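Local coordinates for protein (S)-ureidoglycine--glyoxylate transaminase (Bacillus subtilis, PDB 3ISL) that catalyses the pyridoxal phosphate-dependent transfer of an amino group from (S)-ureidoglycine to glyoxylate, giving oxalurate and glycine in purine catabolism, at residues Val324-Ile329 with Gly359-Ile364. Numbering follows the deposited sequence.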
ATOM      1  N   VAL A 324       8.256 -16.496  17.591  1.00 25.32           N
ATOM      2  CA  VAL A 324       6.877 -16.836  17.896  1.00 24.15           C
ATOM      3  C   VAL A 324       6.991 -17.986  18.840  1.00 25.26           C
ATOM      4  O   VAL A 324       7.866 -18.825  18.684  1.00 24.81           O
ATOM      5  CB  VAL A 324       6.111 -17.262  16.591  1.00 25.81           C
ATOM      6  CG1 VAL A 324       4.749 -17.822  16.894  1.00 26.50           C
ATOM      7  CG2 VAL A 324       5.947 -16.041  15.640  1.00 22.46           C
ATOM      8  N   THR A 325       6.064 -18.043  19.788  1.00 24.39           N
ATOM      9  CA  THR A 325       6.040 -19.079  20.788  1.00 24.06           C
ATOM     10  C   THR A 325       4.608 -19.553  20.892  1.00 23.08           C
ATOM     11  O   THR A 325       3.710 -18.742  21.143  1.00 22.74           O
ATOM     12  CB  THR A 325       6.524 -18.470  22.122  1.00 23.82           C
ATOM     13  OG1 THR A 325       7.902 -18.225  21.944  1.00 23.49           O
ATOM     14  CG2 THR A 325       6.339 -19.496  23.341  1.00 23.81           C
ATOM     15  N   CYS A 326       4.389 -20.827  20.603  1.00 23.16           N
ATOM     16  CA  CYS A 326       3.045 -21.401  20.495  1.00 24.65           C
ATOM     17  C   CYS A 326       2.767 -22.115  21.804  1.00 24.50           C
ATOM     18  O   CYS A 326       3.418 -23.125  22.119  1.00 24.29           O
ATOM     19  CB  CYS A 326       2.962 -22.418  19.319  1.00 25.65           C
ATOM     20  SG  CYS A 326       3.368 -21.713  17.734  1.00 26.43           S
ATOM     21  N   VAL A 327       1.802 -21.592  22.561  1.00 24.62           N
ATOM     22  CA  VAL A 327       1.516 -22.100  23.887  1.00 23.63           C
ATOM     23  C   VAL A 327       0.254 -22.925  23.791  1.00 24.99           C
ATOM     24  O   VAL A 327      -0.749 -22.451  23.258  1.00 24.56           O
ATOM     25  CB  VAL A 327       1.326 -20.960  24.902  1.00 23.84           C
ATOM     26  CG1 VAL A 327       1.003 -21.507  26.351  1.00 23.36           C
ATOM     27  CG2 VAL A 327       2.550 -20.023  24.900  1.00 24.70           C
ATOM     28  N   GLU A 328       0.302 -24.149  24.337  1.00 25.07           N
ATOM     29  CA  GLU A 328      -0.833 -25.067  24.297  1.00 26.23           C
ATOM     30  C   GLU A 328      -1.901 -24.583  25.267  1.00 26.34           C
ATOM     31  O   GLU A 328      -1.606 -24.321  26.447  1.00 25.74           O
ATOM     32  CB  GLU A 328      -0.393 -26.542  24.569  1.00 26.79           C
ATOM     33  CG  GLU A 328       0.207 -27.222  23.308  1.00 28.64           C
ATOM     34  CD  GLU A 328       0.784 -28.640  23.502  1.00 34.39           C
ATOM     35  OE1 GLU A 328       1.207 -29.230  22.464  1.00 34.99           O
ATOM     36  OE2 GLU A 328       0.811 -29.163  24.654  1.00 32.59           O
ATOM     37  N   ILE A 329      -3.125 -24.442  24.749  1.00 25.90           N
ATOM     38  CA  ILE A 329      -4.304 -24.152  25.552  1.00 26.09           C
ATOM     39  C   ILE A 329      -4.686 -25.404  26.348  1.00 26.16           C
ATOM     40  O   ILE A 329      -5.017 -26.445  25.800  1.00 26.16           O
ATOM     41  CB  ILE A 329      -5.501 -23.651  24.680  1.00 25.88           C
ATOM     42  CG1 ILE A 329      -5.092 -22.370  23.907  1.00 24.96           C
ATOM     43  CG2 ILE A 329      -6.779 -23.436  25.549  1.00 25.70           C
ATOM     44  CD1 ILE A 329      -6.006 -22.014  22.713  1.00 18.22           C
ATOM     45  N   GLY A 359      -8.201 -23.317  18.473  1.00 33.01           N
ATOM     46  CA  GLY A 359      -8.492 -23.820  19.811  1.00 31.90           C
ATOM     47  C   GLY A 359      -7.376 -24.634  20.446  1.00 31.42           C
ATOM     48  O   GLY A 359      -7.513 -25.097  21.581  1.00 32.94           O
ATOM     49  N   LYS A 360      -6.279 -24.860  19.736  1.00 30.04           N
ATOM     50  CA  LYS A 360      -5.181 -25.660  20.308  1.00 28.60           C
ATOM     51  C   LYS A 360      -4.103 -24.797  20.928  1.00 27.07           C
ATOM     52  O   LYS A 360      -3.460 -25.209  21.870  1.00 25.70           O
ATOM     53  CB  LYS A 360      -4.538 -26.568  19.243  1.00 28.00           C
ATOM     54  CG  LYS A 360      -5.444 -27.745  18.817  1.00 33.75           C
ATOM     55  CD  LYS A 360      -5.036 -28.299  17.451  1.00 38.78           C
ATOM     56  CE  LYS A 360      -3.585 -28.854  17.474  1.00 42.86           C
ATOM     57  NZ  LYS A 360      -3.461 -30.346  17.605  1.00 43.90           N
ATOM     58  N   ILE A 361      -3.867 -23.618  20.351  1.00 25.18           N
ATOM     59  CA  ILE A 361      -2.698 -22.833  20.735  1.00 25.05           C
ATOM     60  C   ILE A 361      -2.985 -21.363  20.787  1.00 24.31           C
ATOM     61  O   ILE A 361      -3.816 -20.848  20.028  1.00 23.04           O
ATOM     62  CB  ILE A 361      -1.449 -23.029  19.767  1.00 24.46           C
ATOM     63  CG1 ILE A 361      -1.817 -22.880  18.281  1.00 24.01           C
ATOM     64  CG2 ILE A 361      -0.714 -24.309  20.050  1.00 23.14           C
ATOM     65  CD1 ILE A 361      -0.576 -22.603  17.327  1.00 23.30           C
ATOM     66  N   TRP A 362      -2.287 -20.675  21.674  1.00 24.29           N
ATOM     67  CA  TRP A 362      -2.117 -19.213  21.481  1.00 23.70           C
ATOM     68  C   TRP A 362      -0.772 -19.034  20.888  1.00 24.36           C
ATOM     69  O   TRP A 362       0.084 -19.852  21.137  1.00 24.78           O
ATOM     70  CB  TRP A 362      -2.145 -18.416  22.775  1.00 21.90           C
ATOM     71  CG  TRP A 362      -3.389 -18.552  23.596  1.00 22.46           C
ATOM     72  CD1 TRP A 362      -4.632 -17.955  23.379  1.00 20.77           C
ATOM     73  CD2 TRP A 362      -3.496 -19.273  24.835  1.00 20.83           C
ATOM     74  NE1 TRP A 362      -5.509 -18.299  24.431  1.00 21.97           N
ATOM     75  CE2 TRP A 362      -4.835 -19.102  25.324  1.00 21.91           C
ATOM     76  CE3 TRP A 362      -2.599 -20.070  25.568  1.00 22.55           C
ATOM     77  CZ2 TRP A 362      -5.295 -19.724  26.532  1.00 21.56           C
ATOM     78  CZ3 TRP A 362      -3.046 -20.684  26.769  1.00 18.49           C
ATOM     79  CH2 TRP A 362      -4.398 -20.521  27.222  1.00 21.41           C
ATOM     80  N   ARG A 363      -0.576 -17.953  20.121  1.00 25.06           N
ATOM     81  CA  ARG A 363       0.738 -17.638  19.593  1.00 25.60           C
ATOM     82  C   ARG A 363       1.222 -16.312  20.166  1.00 24.36           C
ATOM     83  O   ARG A 363       0.591 -15.278  19.992  1.00 23.40           O
ATOM     84  CB  ARG A 363       0.724 -17.608  18.055  1.00 25.18           C
ATOM     85  CG  ARG A 363       0.321 -18.929  17.443  1.00 28.05           C
ATOM     86  CD  ARG A 363       0.211 -18.821  15.944  1.00 29.79           C
ATOM     87  NE  ARG A 363      -0.994 -18.114  15.582  1.00 31.36           N
ATOM     88  CZ  ARG A 363      -1.072 -17.231  14.591  1.00 30.33           C
ATOM     89  NH1 ARG A 363      -0.029 -16.953  13.834  1.00 28.08           N
ATOM     90  NH2 ARG A 363      -2.223 -16.645  14.348  1.00 29.43           N
ATOM     91  N   ILE A 364       2.369 -16.331  20.840  1.00 23.85           N
ATOM     92  CA  ILE A 364       2.846 -15.094  21.434  1.00 23.45           C
ATOM     93  C   ILE A 364       4.064 -14.700  20.577  1.00 24.55           C
ATOM     94  O   ILE A 364       5.014 -15.471  20.497  1.00 24.40           O
ATOM     95  CB  ILE A 364       3.213 -15.238  22.879  1.00 23.17           C
ATOM     96  CG1 ILE A 364       2.023 -15.843  23.677  1.00 24.05           C
ATOM     97  CG2 ILE A 364       3.783 -13.871  23.474  1.00 20.37           C
ATOM     98  CD1 ILE A 364       2.259 -16.036  25.186  1.00 23.19           C
TER
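Thr325 and Ile364 exchange two backbone hydrogen bonds, as do Val327 and Trp362, making both hydrogen-bonded pairs of a two-stranded antiparallel sheet whose strands, 324-328 and 361-365, are joined through helix 335-346. Ile364 N reaches Thr325 O at 2.8 Å and almost straight (176°), while Trp362 N donates to Val327 O, also at 2.8 Å. Cys326 faces Arg363 and Glu328 faces Ile361 in the non-hydrogen-bonded pairs between and beyond. A fifth bond, Ile329 N to Lys360 O at 3.0 Å, carries the pairing past the regular strands; here the donor sits above the carbonyl plane.

Beside that last bond, Ile329 lies against one face of the Trp362 indole. Its CG1, turned anti to its own carbonyl carbon (chi1 -59°), lies 3.5 Å from the centroid of the Trp362 six-membered ring, only 8° off the normal: a CH-pi contact over the middle of the face. From there CD1 runs on to Gly359 O, 3.6 Å away. Val327 meets the same ring differently, its CG1 lying in plane at the edge, 4.0 Å from Trp362 CE3, while its CG2 touches Ile364 CD1. On the opposite face of the sheet, Ile361 CD1 packs against Cys326 SG at 4.1 Å.

The indole NE1 is satisfied by Gly335 O. Arg363 bends away from the pairing to bond Thr147 O and Ser352 O, its side chain about 7 Å from both the bound pyridoxal 5'-phosphate and the side chain of Lys198. Separate from the seven-stranded mixed sheet, this pair is consistent with the small C-terminal domain of fold-type I aminotransferases. Its Thr325, Val327 and Ile364 face helix 288-308, touching Leu302 and Ile306, whereas Ile361 on the other face rests on Phe314 and Ser353.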